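Local structure of luciferase-like enzymeAMP-CoA-ligase (Zophobas atratus, 4W8O) at residues 71-76 with 88-93; 62-67 with 161-166. The protein probably activates carboxylic acids as adenylates for ligation to coenzyme A, as a luciferase-like member of the AMP-forming ligase family. All blocks are in the same frame, centred on the assembly; numbering follows the deposited sequence.

Contact 1 of 2, residues 71-76 with 88-93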
loop_
_atom_site.group_PDB
_atom_site.type_symbol
_atom_site.label_atom_id
_atom_site.label_comp_id
_atom_site.label_asym_id
_atom_site.label_seq_id
_atom_site.Cartn_x
_atom_site.Cartn_y
_atom_site.Cartn_z
ATOM N N ASP A 71 -4.523 12.122 -17.410
ATOM C CA ASP A 71 -3.927 10.891 -17.909
ATOM C C ASP A 71 -3.692 9.856 -16.824
ATOM O O ASP A 71 -3.510 10.193 -15.665
ATOM C CB ASP A 71 -2.599 11.178 -18.599
ATOM C CG ASP A 71 -2.763 12.020 -19.830
ATOM O OD1 ASP A 71 -3.593 11.657 -20.682
ATOM O OD2 ASP A 71 -2.063 13.043 -19.949
ATOM N N VAL A 72 -3.695 8.595 -17.230
ATOM C CA VAL A 72 -3.320 7.468 -16.362
ATOM C C VAL A 72 -1.917 7.005 -16.738
ATOM O O VAL A 72 -1.630 6.801 -17.910
ATOM C CB VAL A 72 -4.289 6.284 -16.539
ATOM C CG1 VAL A 72 -3.821 5.054 -15.754
ATOM C CG2 VAL A 72 -5.689 6.688 -16.111
ATOM N N VAL A 73 -1.047 6.843 -15.749
ATOM C CA VAL A 73 0.289 6.326 -15.983
ATOM C C VAL A 73 0.405 5.011 -15.222
ATOM O O VAL A 73 0.123 4.938 -14.023
ATOM C CB VAL A 73 1.395 7.293 -15.529
ATOM C CG1 VAL A 73 2.766 6.715 -15.851
ATOM C CG2 VAL A 73 1.223 8.648 -16.197
ATOM N N CYS A 74 0.820 3.979 -15.940
ATOM C CA CYS A 74 0.853 2.635 -15.418
ATOM C C CYS A 74 2.281 2.141 -15.190
ATOM O O CYS A 74 3.212 2.603 -15.846
ATOM C CB CYS A 74 0.136 1.741 -16.410
ATOM S SG CYS A 74 -0.255 0.124 -15.764
ATOM N N PHE A 75 2.447 1.217 -14.252
ATOM C CA PHE A 75 3.758 0.681 -13.884
ATOM C C PHE A 75 3.697 -0.837 -13.776
ATOM O O PHE A 75 2.785 -1.385 -13.154
ATOM C CB PHE A 75 4.226 1.302 -12.560
ATOM C CG PHE A 75 4.242 2.790 -12.604
ATOM C CD1 PHE A 75 3.091 3.506 -12.343
ATOM C CD2 PHE A 75 5.383 3.470 -13.004
ATOM C CE1 PHE A 75 3.081 4.885 -12.444
ATOM C CE2 PHE A 75 5.380 4.842 -13.105
ATOM C CZ PHE A 75 4.235 5.551 -12.833
ATOM N N CYS A 76 4.649 -1.515 -14.411
ATOM C CA CYS A 76 4.809 -2.963 -14.245
ATOM C C CYS A 76 6.261 -3.316 -13.923
ATOM O O CYS A 76 7.088 -3.519 -14.821
ATOM C CB CYS A 76 4.348 -3.710 -15.488
ATOM S SG CYS A 76 4.223 -5.487 -15.196
ATOM N N ILE A 88 6.122 8.882 -8.602
ATOM C CA ILE A 88 6.214 10.142 -7.857
ATOM C C ILE A 88 6.123 11.317 -8.819
ATOM O O ILE A 88 5.396 12.278 -8.570
ATOM C CB ILE A 88 7.551 10.222 -7.075
ATOM C CG1 ILE A 88 7.558 9.215 -5.918
ATOM C CG2 ILE A 88 7.803 11.626 -6.543
ATOM C CD1 ILE A 88 8.947 8.821 -5.463
ATOM N N ALA A 89 6.877 11.224 -9.917
ATOM C CA ALA A 89 6.900 12.252 -10.953
ATOM C C ALA A 89 5.508 12.477 -11.550
ATOM O O ALA A 89 5.047 13.621 -11.680
ATOM C CB ALA A 89 7.891 11.856 -12.044
ATOM N N SER A 90 4.840 11.380 -11.898
ATOM C CA SER A 90 3.487 11.433 -12.448
ATOM C C SER A 90 2.510 12.068 -11.458
ATOM O O SER A 90 1.639 12.857 -11.843
ATOM C CB SER A 90 3.015 10.026 -12.822
ATOM O OG SER A 90 3.763 9.513 -13.908
ATOM N N SER A 91 2.663 11.723 -10.181
ATOM C CA SER A 91 1.858 12.321 -9.124
ATOM C C SER A 91 2.075 13.829 -8.993
ATOM O O SER A 91 1.136 14.545 -8.680
ATOM C CB SER A 91 2.122 11.626 -7.790
ATOM O OG SER A 91 1.645 10.293 -7.842
ATOM N N TYR A 92 3.295 14.310 -9.237
ATOM C CA TYR A 92 3.564 15.763 -9.243
ATOM C C TYR A 92 2.676 16.486 -10.251
ATOM O O TYR A 92 2.271 17.625 -10.027
ATOM C CB TYR A 92 5.022 16.096 -9.593
ATOM C CG TYR A 92 6.093 15.675 -8.605
ATOM C CD1 TYR A 92 5.797 15.406 -7.267
ATOM C CD2 TYR A 92 7.430 15.608 -9.005
ATOM C CE1 TYR A 92 6.792 15.044 -6.372
ATOM C CE2 TYR A 92 8.434 15.248 -8.118
ATOM C CZ TYR A 92 8.113 14.962 -6.804
ATOM O OH TYR A 92 9.098 14.604 -5.912
ATOM N N LEU A 93 2.384 15.819 -11.362
ATOM C CA LEU A 93 1.542 16.388 -12.416
ATOM C C LEU A 93 0.054 16.143 -12.197
ATOM O O LEU A 93 -0.773 16.564 -13.012
ATOM C CB LEU A 93 1.965 15.827 -13.771
ATOM C CG LEU A 93 3.438 16.036 -14.108
ATOM C CD1 LEU A 93 3.746 15.435 -15.467
ATOM C CD2 LEU A 93 3.805 17.518 -14.079
#

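Contact 2 of 2, residues 62-67 with 161-166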
loop_
_atom_site.group_PDB
_atom_site.type_symbol
_atom_site.label_atom_id
_atom_site.label_comp_id
_atom_site.label_asym_id
_atom_site.label_seq_id
_atom_site.Cartn_x
_atom_site.Cartn_y
_atom_site.Cartn_z
ATOM N N LEU A 62 7.904 14.227 -18.624
ATOM C CA LEU A 62 6.521 13.757 -18.806
ATOM C C LEU A 62 5.600 14.888 -19.292
ATOM O O LEU A 62 4.710 14.670 -20.113
ATOM C CB LEU A 62 5.974 13.148 -17.510
ATOM C CG LEU A 62 6.450 11.737 -17.145
ATOM C CD1 LEU A 62 5.973 11.373 -15.749
ATOM C CD2 LEU A 62 5.976 10.702 -18.152
ATOM N N GLN A 63 5.844 16.088 -18.781
ATOM C CA GLN A 63 5.086 17.277 -19.135
ATOM C C GLN A 63 5.275 17.625 -20.615
ATOM O O GLN A 63 4.319 17.957 -21.318
ATOM C CB GLN A 63 5.549 18.432 -18.237
ATOM C CG GLN A 63 4.639 19.642 -18.171
ATOM C CD GLN A 63 5.063 20.587 -17.053
ATOM O OE1 GLN A 63 6.193 21.080 -17.036
ATOM N NE2 GLN A 63 4.170 20.829 -16.109
ATOM N N LYS A 64 6.510 17.517 -21.088
ATOM C CA LYS A 64 6.819 17.769 -22.492
ATOM C C LYS A 64 6.165 16.734 -23.415
ATOM O O LYS A 64 5.855 17.047 -24.566
ATOM C CB LYS A 64 8.342 17.796 -22.708
ATOM C CG LYS A 64 9.032 18.970 -22.026
ATOM C CD LYS A 64 10.543 18.925 -22.196
ATOM C CE LYS A 64 11.182 20.176 -21.619
ATOM N NZ LYS A 64 12.667 20.118 -21.628
ATOM N N LYS A 65 5.960 15.516 -22.908
ATOM C CA LYS A 65 5.240 14.473 -23.648
ATOM C C LYS A 65 3.725 14.675 -23.656
ATOM O O LYS A 65 3.003 13.879 -24.256
ATOM C CB LYS A 65 5.536 13.086 -23.072
ATOM C CG LYS A 65 6.954 12.577 -23.254
ATOM C CD LYS A 65 7.056 11.204 -22.599
ATOM C CE LYS A 65 8.355 10.507 -22.930
ATOM N NZ LYS A 65 8.467 10.093 -24.349
ATOM N N GLY A 66 3.242 15.705 -22.965
ATOM C CA GLY A 66 1.830 16.064 -22.974
ATOM C C GLY A 66 1.007 15.469 -21.839
ATOM O O GLY A 66 -0.222 15.512 -21.898
ATOM N N ILE A 67 1.675 14.926 -20.812
ATOM C CA ILE A 67 0.994 14.358 -19.647
ATOM C C ILE A 67 0.390 15.458 -18.780
ATOM O O ILE A 67 1.047 16.450 -18.465
ATOM C CB ILE A 67 1.953 13.496 -18.781
ATOM C CG1 ILE A 67 2.419 12.258 -19.556
ATOM C CG2 ILE A 67 1.298 13.076 -17.467
ATOM C CD1 ILE A 67 1.342 11.246 -19.880
ATOM N N LEU A 161 16.894 12.738 -17.899
ATOM C CA LEU A 161 17.780 13.747 -18.482
ATOM C C LEU A 161 17.360 15.131 -17.999
ATOM O O LEU A 161 16.198 15.510 -18.165
ATOM C CB LEU A 161 17.743 13.714 -20.018
ATOM C CG LEU A 161 18.317 12.481 -20.730
ATOM C CD1 LEU A 161 17.994 12.549 -22.218
ATOM C CD2 LEU A 161 19.820 12.325 -20.506
ATOM N N PRO A 162 18.296 15.886 -17.393
ATOM C CA PRO A 162 17.943 17.209 -16.895
ATOM C C PRO A 162 17.620 18.179 -18.024
ATOM O O PRO A 162 18.366 18.265 -18.991
ATOM C CB PRO A 162 19.204 17.659 -16.151
ATOM C CG PRO A 162 20.307 16.873 -16.753
ATOM C CD PRO A 162 19.710 15.558 -17.142
ATOM N N CYS A 163 16.496 18.874 -17.901
ATOM C CA CYS A 163 16.139 19.951 -18.817
ATOM C C CYS A 163 14.931 20.693 -18.277
ATOM O O CYS A 163 14.088 20.116 -17.585
ATOM C CB CYS A 163 15.844 19.435 -20.232
ATOM S SG CYS A 163 15.204 20.713 -21.350
ATOM N N GLY A 164 14.851 21.978 -18.608
ATOM C CA GLY A 164 13.805 22.837 -18.091
ATOM C C GLY A 164 14.241 23.462 -16.787
ATOM O O GLY A 164 15.341 23.208 -16.291
ATOM N N ASP A 165 13.365 24.289 -16.236
ATOM C CA ASP A 165 13.646 24.993 -15.004
ATOM C C ASP A 165 13.329 24.060 -13.836
ATOM O O ASP A 165 12.223 24.066 -13.293
ATOM C CB ASP A 165 12.817 26.280 -14.948
ATOM C CG ASP A 165 13.315 27.253 -13.905
ATOM O OD1 ASP A 165 13.974 26.817 -12.932
ATOM O OD2 ASP A 165 13.034 28.461 -14.061
ATOM N N GLU A 166 14.314 23.247 -13.469
ATOM C CA GLU A 166 14.167 22.300 -12.369
ATOM C C GLU A 166 13.934 23.038 -11.066
ATOM O O GLU A 166 13.145 22.607 -10.225
ATOM C CB GLU A 166 15.406 21.411 -12.251
ATOM C CG GLU A 166 15.567 20.445 -13.413
ATOM C CD GLU A 166 16.907 19.733 -13.416
ATOM O OE1 GLU A 166 17.327 19.208 -12.364
ATOM O OE2 GLU A 166 17.539 19.684 -14.489
HETATM O O HOH W 1 12.849 18.307 -19.314
#

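Contact 1 of 2, residues 71-76 with 88-93
The hydroxyl of Ser90 is the pivot here: OG is held by a hydrogen bond to Pro86 O, one turn back in its own helix, and from there it presses on Val73 and Phe75 of the neighbouring strand. The contact lies inside a beta-alpha-beta unit, strand 72-76, helix 85-92 and strand 96-99, within a mostly parallel sheet, and it is wholly buried.

With OG beside the backbone N (chi1 -67°), the Ser90 hydroxyl bonds to the Pro86 carbonyl while OG also packs against Val73 and Phe75. OG stands almost straight beyond the CB of Val73, on the extension of the bond from CA, at 3.6 Å from that CB. It therefore rests end-on against the fork of the valine, equally near both methyls: CG1 and CG2 of Val73 each come to 3.5 Å of Ser90 OG. The direction of that bond brings the fork here, since CB of Val73 points toward the helix and its two methyls flank the oxygen. No hydrogen bond crosses the gap, so this is van der Waals packing round a polar atom that already has its partner in the helix.

Phe75, two residues on and on the same side of the strand, meets OG with its rim. Its CZ lies 4.1 Å from Ser90 OG, which sits close to the ring plane. The same ring meets Phe122, their planes only about 15° apart. Backbone bonds from Val73 to Lys96 and Val98 fix the strand against 96-99, the next strand of the unit.

The nearest pair of CA atoms is that of Val73 and Ser90, 7.0 Å apart. Below the hydroxyl, the CB of Ser90 adds one further touch, 4.1 Å from Val73 CG2.

Contact 2 of 2, residues 62-67 with 161-166
Lys64 leaves the last turn of helix 48-64 and extends across the surface to Cys163, in the loop that follows helix 156-159. Its CB points toward that loop, and CG lies beside the backbone N (chi1 -67°). Beyond CG the chain is fully extended, and CG, CD and CE serve as the span that carries the ammonium group over.

At the tip, the modelled approach of NZ to the sulfur of Cys163 is too close to be credible, so the exact placing of these two ends is doubtful. The same doubt covers the 3.5 Å between Lys64 NZ and Cys163 CB. Gly164 N, next along the loop, is modelled 4.2 Å from Lys64 NZ, too far for a bond. As modelled, a water may link lysine and loop: Lys64 NZ donates to it at 2.9 Å, and it in turn reaches Cys163 O at 2.8 Å. That second leg is a weak bond, and more acceptors lie near the water than it has protons. The whole meeting takes place at an exposed site.

The loop has other ties to the same helix. Leu161 O accepts from Asn61 ND2, and Glu166 OE1 forms a salt bridge with Arg57 NE. Between them the chain makes an inverse gamma turn at Asp165.

On the other side of the contact the helix ends here, Gly66 being the first residue to leave helical angles. It has a positive phi of 94°, and two bonds reach back into the last turn: Gly66 N to Gln63 O at 3.0 Å and Ile67 N to Leu62 O at 3.1 Å. This pair of bonds, with glycine at the exit, is the Schellman motif that commonly closes the C-terminal end of a helix.

In the fold
From the N terminus, helix 48-64 ends in 62-67 and leads straight into strand 72-76. Helix 85-92 then returns to pack on that strand, so contact 1 closes a short loop of 11 intervening residues. The chain goes on through strands 96-99, 120-124 and 143-147 before 161-166 comes back to the end of helix 48-64, where contact 2 closes a loop of 93 residues with contact 1 nested inside. Their centres are about 13 Å apart, one buried and one at the surface. Leu62 bridges them: its CD1 packs 3.4 Å from Ser90 OG, and its CB lies 3.8 Å from Leu93 CD1.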